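Local coordinates for protein delta-1-pyrroline-5-carboxylate dehydrogenase, mitochondrial (Mus musculus, PDB 4E3X) that probably oxidises L-glutamate gamma-semialdehyde, formed from delta-1-pyrroline-5-carboxylate, to glutamate with NAD+ in the last step of mitochondrial proline breakdown, at residues 350-358 with 466-474; 476-485 with 499-510. All coordinates share one frame; numbering follows the deposited sequence. Where two conformers were deposited one is given.

Contact 1: residues 350-358 with 466-474; sequences ACSRLYVPK and TLKLVDSTT. Unlike the reference sequence in segment 466-474: Lys468 (reference Gln).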
loop_
_atom_site.group_PDB
_atom_site.type_symbol
_atom_site.label_atom_id
_atom_site.label_comp_id
_atom_site.label_asym_id
_atom_site.label_seq_id
_atom_site.Cartn_x
_atom_site.Cartn_y
_atom_site.Cartn_z
ATOM N N ALA B 350 17.142 8.777 16.156
ATOM C CA ALA B 350 18.250 8.983 17.102
ATOM C C ALA B 350 18.644 7.718 17.853
ATOM O O ALA B 350 17.783 6.953 18.283
ATOM C CB ALA B 350 17.895 10.075 18.096
ATOM N N CYS B 351 19.946 7.497 18.013
ATOM C CA CYS B 351 20.426 6.398 18.837
ATOM C C CYS B 351 20.143 6.678 20.302
ATOM O O CYS B 351 20.577 7.697 20.835
ATOM C CB CYS B 351 21.931 6.214 18.655
ATOM S SG CYS B 351 22.675 5.047 19.815
ATOM N N SER B 352 19.442 5.761 20.963
ATOM C CA SER B 352 19.196 5.898 22.392
ATOM C C SER B 352 19.643 4.674 23.181
ATOM O O SER B 352 19.582 4.671 24.410
ATOM C CB SER B 352 17.722 6.186 22.669
ATOM O OG SER B 352 16.900 5.167 22.134
ATOM N N ARG B 353 20.087 3.630 22.483
ATOM C CA ARG B 353 20.713 2.495 23.154
ATOM C C ARG B 353 22.015 2.104 22.460
ATOM O O ARG B 353 22.047 1.875 21.249
ATOM C CB ARG B 353 19.750 1.314 23.301
ATOM C CG ARG B 353 18.988 0.956 22.074
ATOM C CD ARG B 353 17.940 -0.124 22.339
ATOM N NE ARG B 353 17.240 -0.349 21.090
ATOM C CZ ARG B 353 17.044 -1.527 20.509
ATOM N NH1 ARG B 353 16.402 -1.563 19.350
ATOM N NH2 ARG B 353 17.470 -2.651 21.072
ATOM N N LEU B 354 23.089 2.064 23.247
ATOM C CA LEU B 354 24.420 1.732 22.760
ATOM C C LEU B 354 24.867 0.437 23.427
ATOM O O LEU B 354 24.840 0.332 24.650
ATOM C CB LEU B 354 25.399 2.852 23.116
ATOM C CG LEU B 354 26.873 2.615 22.755
ATOM C CD1 LEU B 354 27.069 2.564 21.259
ATOM C CD2 LEU B 354 27.774 3.674 23.371
ATOM N N TYR B 355 25.272 -0.540 22.623
ATOM C CA TYR B 355 25.734 -1.829 23.127
ATOM C C TYR B 355 27.233 -1.923 22.872
ATOM O O TYR B 355 27.665 -1.858 21.726
ATOM C CB TYR B 355 25.012 -2.969 22.397
ATOM C CG TYR B 355 23.514 -3.022 22.628
ATOM C CD1 TYR B 355 22.969 -3.902 23.556
ATOM C CD2 TYR B 355 22.644 -2.210 21.902
ATOM C CE1 TYR B 355 21.595 -3.971 23.772
ATOM C CE2 TYR B 355 21.269 -2.263 22.121
ATOM C CZ TYR B 355 20.751 -3.148 23.049
ATOM O OH TYR B 355 19.384 -3.206 23.257
ATOM N N VAL B 356 28.017 -2.066 23.941
ATOM C CA VAL B 356 29.483 -2.023 23.844
ATOM C C VAL B 356 30.102 -3.289 24.436
ATOM O O VAL B 356 29.704 -3.704 25.520
ATOM C CB VAL B 356 30.053 -0.787 24.606
ATOM C CG1 VAL B 356 31.575 -0.729 24.514
ATOM C CG2 VAL B 356 29.451 0.494 24.075
ATOM N N PRO B 357 31.082 -3.899 23.736
ATOM C CA PRO B 357 31.732 -5.087 24.304
ATOM C C PRO B 357 32.687 -4.690 25.422
ATOM O O PRO B 357 33.321 -3.634 25.364
ATOM C CB PRO B 357 32.502 -5.672 23.117
ATOM C CG PRO B 357 32.825 -4.474 22.267
ATOM C CD PRO B 357 31.652 -3.524 22.427
ATOM N N LYS B 358 32.779 -5.539 26.436
ATOM C CA LYS B 358 33.628 -5.277 27.591
ATOM C C LYS B 358 35.053 -4.877 27.206
ATOM O O LYS B 358 35.615 -3.948 27.790
ATOM C CB LYS B 358 33.632 -6.498 28.512
ATOM N N THR B 466 23.603 -11.218 22.656
ATOM C CA THR B 466 23.337 -9.790 22.755
ATOM C C THR B 466 22.685 -9.246 21.480
ATOM O O THR B 466 21.770 -8.423 21.555
ATOM C CB THR B 466 24.607 -9.006 23.120
ATOM O OG1 THR B 466 25.162 -9.558 24.323
ATOM C CG2 THR B 466 24.284 -7.539 23.355
ATOM N N LEU B 467 23.138 -9.706 20.316
ATOM C CA LEU B 467 22.452 -9.365 19.070
ATOM C C LEU B 467 20.977 -9.761 19.121
ATOM O O LEU B 467 20.123 -9.016 18.652
ATOM C CB LEU B 467 23.143 -10.014 17.868
ATOM C CG LEU B 467 24.448 -9.358 17.398
ATOM C CD1 LEU B 467 25.215 -10.255 16.435
ATOM C CD2 LEU B 467 24.188 -7.990 16.770
ATOM N N LYS B 468 20.670 -10.923 19.691
ATOM C CA LYS B 468 19.265 -11.304 19.845
ATOM C C LYS B 468 18.505 -10.319 20.740
ATOM O O LYS B 468 17.365 -9.947 20.445
ATOM C CB LYS B 468 19.129 -12.740 20.352
ATOM C CG LYS B 468 19.592 -13.769 19.343
ATOM C CD LYS B 468 19.370 -15.182 19.862
ATOM C CE LYS B 468 19.600 -16.219 18.770
ATOM N NZ LYS B 468 20.994 -16.193 18.257
ATOM N N LEU B 469 19.147 -9.875 21.815
ATOM C CA LEU B 469 18.544 -8.865 22.677
ATOM C C LEU B 469 18.320 -7.538 21.959
ATOM O O LEU B 469 17.301 -6.884 22.174
ATOM C CB LEU B 469 19.381 -8.652 23.940
ATOM C CG LEU B 469 19.384 -9.838 24.907
ATOM C CD1 LEU B 469 20.227 -9.531 26.136
ATOM C CD2 LEU B 469 17.960 -10.201 25.297
ATOM N N VAL B 470 19.264 -7.135 21.110
ATOM C CA VAL B 470 19.085 -5.901 20.345
ATOM C C VAL B 470 17.778 -5.996 19.554
ATOM O O VAL B 470 16.983 -5.060 19.509
ATOM C CB VAL B 470 20.264 -5.634 19.379
ATOM C CG1 VAL B 470 19.957 -4.430 18.485
ATOM C CG2 VAL B 470 21.558 -5.419 20.154
ATOM N N ASP B 471 17.551 -7.160 18.961
ATOM C CA ASP B 471 16.394 -7.401 18.122
ATOM C C ASP B 471 15.067 -7.526 18.885
ATOM O O ASP B 471 14.031 -7.102 18.379
ATOM C CB ASP B 471 16.654 -8.661 17.290
ATOM C CG ASP B 471 15.467 -9.056 16.453
ATOM O OD1 ASP B 471 15.107 -8.309 15.521
ATOM O OD2 ASP B 471 14.895 -10.125 16.723
ATOM N N SER B 472 15.094 -8.102 20.088
ATOM C CA SER B 472 13.858 -8.457 20.789
ATOM C C SER B 472 13.448 -7.514 21.917
ATOM O O SER B 472 12.315 -7.578 22.391
ATOM C CB SER B 472 13.972 -9.869 21.359
ATOM O OG SER B 472 14.874 -9.875 22.451
ATOM N N THR B 473 14.356 -6.648 22.356
ATOM C CA THR B 473 14.105 -5.854 23.559
ATOM C C THR B 473 12.978 -4.835 23.400
ATOM O O THR B 473 12.165 -4.647 24.312
ATOM C CB THR B 473 15.391 -5.167 24.059
ATOM O OG1 THR B 473 16.304 -6.176 24.509
ATOM C CG2 THR B 473 15.094 -4.212 25.212
ATOM N N THR B 474 12.907 -4.191 22.239
ATOM C CA THR B 474 11.938 -3.123 22.039
ATOM C C THR B 474 10.827 -3.536 21.088
ATOM O O THR B 474 10.875 -4.604 20.479
ATOM C CB THR B 474 12.594 -1.833 21.489
ATOM O OG1 THR B 474 12.707 -1.919 20.060
ATOM C CG2 THR B 474 13.956 -1.597 22.138
HETATM O O HOH W 1 18.621 -4.802 25.186
#
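Arg353 and Tyr355 reach from strand 351-357 to helix 463-472 in a buried strand-on-helix contact, where the helix packs on one face of the mixed sheet of the aldehyde dehydrogenase fold. Strand 351-357 and residues 466-472 of the helix run almost exactly antiparallel, at 176°, with their axes 10.7 Å apart, and long side chains bridge the gap. Tyr355 lays its ring under Val470, whose CG2 sits 3.6 Å from the ring centroid and almost on the ring normal, a CH-pi contact. With CG beside its backbone N (chi1 -64°), the Tyr355 ring presents a face to the helix; Thr466 CG2 comes to 3.9 Å of Tyr355 CD1. Arg353 supplies the polar half. Its chain is extended from CG to NE, and Arg353 NH2 donates a nearly straight bond (171°) of 2.9 Å to Val470 O, lying in both the carbonyl and the guanidinium planes. Arg353 NH2 also donates to Tyr355 OH at 3.0 Å, tying the two strand side chains together, while Thr474 CG2 rests over one guanidinium face, 3.5 Å from Arg353 CZ. A water links Tyr355 OH to Thr473 OG1, and Thr473 OG1 donates back to Leu469 O at 2.6 Å, so Thr473 and Thr474 both help to hold the strand residues, one through the water and one through its methyl. Arg353 NE bonds to Lys318 O, just ahead of strand 319-323, whose Phe320 touches both Arg353 and Val470. Tyr456 of strand 452-458 packs against Tyr355, and helix 487-496 meets Leu467 on the helix.

Contact 2: residues 476-485 with 499-510; sequences YGLTGAVFAQ and NAAGNFYINDKS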
loop_
_atom_site.group_PDB
_atom_site.type_symbol
_atom_site.label_atom_id
_atom_site.label_comp_id
_atom_site.label_asym_id
_atom_site.label_seq_id
_atom_site.Cartn_x
_atom_site.Cartn_y
_atom_site.Cartn_z
ATOM N N TYR B 476 10.104 -1.639 18.507
ATOM C CA TYR B 476 10.354 -0.804 17.331
ATOM C C TYR B 476 11.270 -1.421 16.278
ATOM O O TYR B 476 11.976 -2.397 16.539
ATOM C CB TYR B 476 10.925 0.539 17.784
ATOM C CG TYR B 476 9.987 1.370 18.634
ATOM C CD1 TYR B 476 8.937 2.083 18.052
ATOM C CD2 TYR B 476 10.170 1.479 20.012
ATOM C CE1 TYR B 476 8.094 2.866 18.809
ATOM C CE2 TYR B 476 9.327 2.273 20.786
ATOM C CZ TYR B 476 8.294 2.963 20.170
ATOM O OH TYR B 476 7.441 3.754 20.906
ATOM N N GLY B 477 11.261 -0.844 15.079
ATOM C CA GLY B 477 12.076 -1.375 14.003
ATOM C C GLY B 477 12.579 -0.325 13.037
ATOM O O GLY B 477 12.622 -0.569 11.826
ATOM N N LEU B 478 12.982 0.830 13.559
ATOM C CA LEU B 478 13.248 1.977 12.693
ATOM C C LEU B 478 14.702 2.047 12.232
ATOM O O LEU B 478 14.998 1.658 11.104
ATOM C CB LEU B 478 12.762 3.280 13.336
ATOM C CG LEU B 478 12.642 4.482 12.394
ATOM C CD1 LEU B 478 12.080 4.086 11.034
ATOM C CD2 LEU B 478 11.783 5.566 13.020
ATOM N N THR B 479 15.611 2.526 13.077
ATOM C CA THR B 479 17.005 2.595 12.647
ATOM C C THR B 479 17.962 1.861 13.573
ATOM O O THR B 479 17.654 1.566 14.725
ATOM C CB THR B 479 17.519 4.042 12.490
ATOM O OG1 THR B 479 17.720 4.611 13.788
ATOM C CG2 THR B 479 16.555 4.907 11.678
ATOM N N GLY B 480 19.144 1.576 13.048
ATOM C CA GLY B 480 20.160 0.926 13.846
ATOM C C GLY B 480 21.468 0.835 13.100
ATOM O O GLY B 480 21.495 0.850 11.868
ATOM N N ALA B 481 22.554 0.727 13.852
ATOM C CA ALA B 481 23.877 0.660 13.268
ATOM C C ALA B 481 24.666 -0.459 13.905
ATOM O O ALA B 481 24.496 -0.756 15.093
ATOM C CB ALA B 481 24.614 1.966 13.470
ATOM N N VAL B 482 25.533 -1.061 13.101
ATOM C CA VAL B 482 26.558 -1.967 13.596
ATOM C C VAL B 482 27.926 -1.393 13.239
ATOM O O VAL B 482 28.181 -1.015 12.086
ATOM C CB VAL B 482 26.412 -3.378 12.996
ATOM C CG1 VAL B 482 27.632 -4.259 13.332
ATOM C CG2 VAL B 482 25.129 -4.029 13.497
ATOM N N PHE B 483 28.793 -1.302 14.243
ATOM C CA PHE B 483 30.169 -0.881 14.040
ATOM C C PHE B 483 31.075 -2.099 14.187
ATOM O O PHE B 483 31.152 -2.706 15.259
ATOM C CB PHE B 483 30.551 0.213 15.043
ATOM C CG PHE B 483 29.897 1.549 14.769
ATOM C CD1 PHE B 483 28.613 1.808 15.221
ATOM C CD2 PHE B 483 30.567 2.544 14.065
ATOM C CE1 PHE B 483 28.009 3.023 14.975
ATOM C CE2 PHE B 483 29.962 3.766 13.817
ATOM C CZ PHE B 483 28.682 4.001 14.275
ATOM N N ALA B 484 31.746 -2.464 13.099
ATOM C CA ALA B 484 32.570 -3.671 13.069
ATOM C C ALA B 484 33.426 -3.668 11.805
ATOM O O ALA B 484 32.984 -3.175 10.768
ATOM C CB ALA B 484 31.684 -4.912 13.098
ATOM N N GLN B 485 34.637 -4.218 11.877
ATOM C CA GLN B 485 35.504 -4.275 10.702
ATOM C C GLN B 485 35.829 -5.713 10.321
ATOM O O GLN B 485 36.780 -5.978 9.583
ATOM C CB GLN B 485 36.785 -3.464 10.923
ATOM C CG GLN B 485 36.553 -1.966 11.126
ATOM C CD GLN B 485 35.984 -1.268 9.894
ATOM O OE1 GLN B 485 36.074 -1.775 8.774
ATOM N NE2 GLN B 485 35.395 -0.093 10.100
ATOM N N ASN B 499 15.151 -7.481 10.659
ATOM C CA ASN B 499 13.889 -6.812 10.978
ATOM C C ASN B 499 13.934 -5.889 12.190
ATOM O O ASN B 499 12.902 -5.377 12.638
ATOM C CB ASN B 499 12.738 -7.812 11.064
ATOM C CG ASN B 499 12.137 -8.087 9.710
ATOM O OD1 ASN B 499 12.243 -9.188 9.184
ATOM N ND2 ASN B 499 11.532 -7.066 9.120
ATOM N N ALA B 500 15.138 -5.658 12.710
ATOM C CA ALA B 500 15.314 -4.727 13.818
ATOM C C ALA B 500 15.436 -3.273 13.364
ATOM O O ALA B 500 15.290 -2.360 14.179
ATOM C CB ALA B 500 16.522 -5.123 14.660
ATOM N N ALA B 501 15.709 -3.061 12.075
ATOM C CA ALA B 501 15.890 -1.713 11.538
ATOM C C ALA B 501 15.538 -1.673 10.057
ATOM O O ALA B 501 16.061 -2.462 9.274
ATOM C CB ALA B 501 17.327 -1.246 11.745
ATOM N N GLY B 502 14.651 -0.755 9.680
ATOM C CA GLY B 502 14.331 -0.516 8.282
ATOM C C GLY B 502 15.379 0.350 7.602
ATOM O O GLY B 502 15.494 0.346 6.378
ATOM N N ASN B 503 16.105 1.123 8.406
ATOM C CA ASN B 503 17.287 1.841 7.946
ATOM C C ASN B 503 18.453 1.351 8.782
ATOM O O ASN B 503 18.550 1.643 9.979
ATOM C CB ASN B 503 17.111 3.351 8.085
ATOM C CG ASN B 503 16.283 3.922 6.975
ATOM O OD1 ASN B 503 15.064 3.804 6.983
ATOM N ND2 ASN B 503 16.939 4.537 6.002
ATOM N N PHE B 504 19.306 0.555 8.146
ATOM C CA PHE B 504 20.374 -0.159 8.828
ATOM C C PHE B 504 21.709 0.358 8.327
ATOM O O PHE B 504 21.905 0.546 7.127
ATOM C CB PHE B 504 20.221 -1.660 8.554
ATOM C CG PHE B 504 21.198 -2.530 9.290
ATOM C CD1 PHE B 504 21.178 -2.622 10.675
ATOM C CD2 PHE B 504 22.109 -3.295 8.591
ATOM C CE1 PHE B 504 22.077 -3.445 11.348
ATOM C CE2 PHE B 504 23.006 -4.119 9.259
ATOM C CZ PHE B 504 22.993 -4.192 10.634
ATOM N N TYR B 505 22.620 0.599 9.258
ATOM C CA TYR B 505 23.861 1.281 8.948
ATOM C C TYR B 505 25.052 0.446 9.368
ATOM O O TYR B 505 25.086 -0.097 10.470
ATOM C CB TYR B 505 23.891 2.633 9.666
ATOM C CG TYR B 505 22.812 3.567 9.166
ATOM C CD1 TYR B 505 21.565 3.630 9.788
ATOM C CD2 TYR B 505 23.033 4.378 8.054
ATOM C CE1 TYR B 505 20.573 4.497 9.318
ATOM C CE2 TYR B 505 22.057 5.237 7.582
ATOM C CZ TYR B 505 20.826 5.289 8.204
ATOM O OH TYR B 505 19.869 6.157 7.706
ATOM N N ILE B 506 26.026 0.322 8.476
ATOM C CA ILE B 506 27.264 -0.360 8.809
ATOM C C ILE B 506 28.375 0.675 8.855
ATOM O O ILE B 506 28.686 1.331 7.852
ATOM C CB ILE B 506 27.577 -1.478 7.812
ATOM C CG1 ILE B 506 26.441 -2.501 7.822
ATOM C CG2 ILE B 506 28.904 -2.144 8.149
ATOM C CD1 ILE B 506 26.512 -3.484 6.707
ATOM N N ASN B 507 28.931 0.853 10.048
ATOM C CA ASN B 507 29.993 1.826 10.269
ATOM C C ASN B 507 29.582 3.260 9.947
ATOM O O ASN B 507 30.377 4.063 9.465
ATOM C CB ASN B 507 31.267 1.388 9.544
ATOM C CG ASN B 507 31.804 0.090 10.105
ATOM O OD1 ASN B 507 31.744 -0.130 11.318
ATOM N ND2 ASN B 507 32.314 -0.781 9.240
ATOM N N ASP B 508 28.327 3.576 10.241
ATOM C CA ASP B 508 27.862 4.956 10.195
ATOM C C ASP B 508 26.782 5.145 11.255
ATOM O O ASP B 508 26.264 4.163 11.806
ATOM C CB ASP B 508 27.333 5.326 8.803
ATOM C CG ASP B 508 27.567 6.791 8.460
ATOM O OD1 ASP B 508 27.610 7.624 9.394
ATOM O OD2 ASP B 508 27.707 7.109 7.257
ATOM N N LYS B 509 26.453 6.404 11.547
ATOM C CA LYS B 509 25.455 6.700 12.569
ATOM C C LYS B 509 24.024 6.433 12.090
ATOM O O LYS B 509 23.750 6.376 10.882
ATOM C CB LYS B 509 25.576 8.145 13.059
ATOM C CG LYS B 509 25.344 9.214 11.997
ATOM C CD LYS B 509 25.403 10.607 12.634
ATOM C CE LYS B 509 25.203 11.722 11.623
ATOM N NZ LYS B 509 23.911 11.593 10.895
ATOM N N SER B 510 23.107 6.291 13.045
ATOM C CA SER B 510 21.745 5.849 12.741
ATOM C C SER B 510 20.823 6.960 12.260
ATOM O O SER B 510 19.688 6.674 11.891
ATOM C CB SER B 510 21.124 5.150 13.952
ATOM O OG SER B 510 20.924 6.070 15.012
HETATM O O HOH W 2 15.095 -2.914 17.051
HETATM O O HOH W 3 15.868 -0.130 16.025
HETATM O O HOH W 4 33.941 0.750 12.741
#
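Strands 479-483 and 503-506 are the two parallel strands of a beta-alpha-beta unit, with helix 487-496 as the crossover. Their backbones bond in regular parallel register: Gly480 N donates to Asn503 O, Gly480 O accepts from Tyr505 N at 2.9 Å, Val482 N reaches Tyr505 O at 2.8 Å, and Asn507 N closes on Val482 O. With CG1 of Val482 anti to the backbone N (chi1 170°), Val482 CG2 is left to press on Phe504 CZ at 3.6 Å; Phe504 and Ile506, on this sheet face, touch the crossover helix. On the face of Thr479 and Ala481, Ala481 CB meets Tyr505 CB at 3.9 Å, and Thr479 OG1 bonds to Ser349 O, next to the nucleophile Cys348. The amide of Asn507 grips the backbone of Ala484, just past strand 479-483, twice: Asn507 OD1 accepts from Ala484 N and Asn507 ND2 donates to Ala484 O, each at 2.9 Å. With an alanine in place of Asn507, the N-H and C=O of Ala484 would probably lose these partners, and the water between OD1 and Gln485 NE2 one of its anchors. Strand 503-506 also pairs with a parallel strand of the second subunit, and Asp508 OD2 bonds to Thr550 and makes a salt bridge to Lys548, both of that subunit. Such a crossover, its outer strand within the chain carrying the sheet into the partner subunit, is typical of the aldehyde dehydrogenase catalytic domain and its dimer.

In the fold
Contact 1 closes first: strand 351-357 leaves the region of the nucleophile, and 107 residues, about half of them helix or strand, separate segment 350-358 from segment 466-474 on helix 463-472. That helix leads directly into strand 476-483, which opens contact 2, a much shorter loop closed after helix 487-496. The two contacts therefore follow in series, neither nested nor crossed, with centres about 11 Å apart. They share one sheet, in which strand 319-323 lies between 351-357 and 476-483. They also touch directly by packing, Asp471 OD1 lying 3.6 Å from Ala500 CB. Together they tie the sheet's interior to strand 503-506, where it continues into the second subunit.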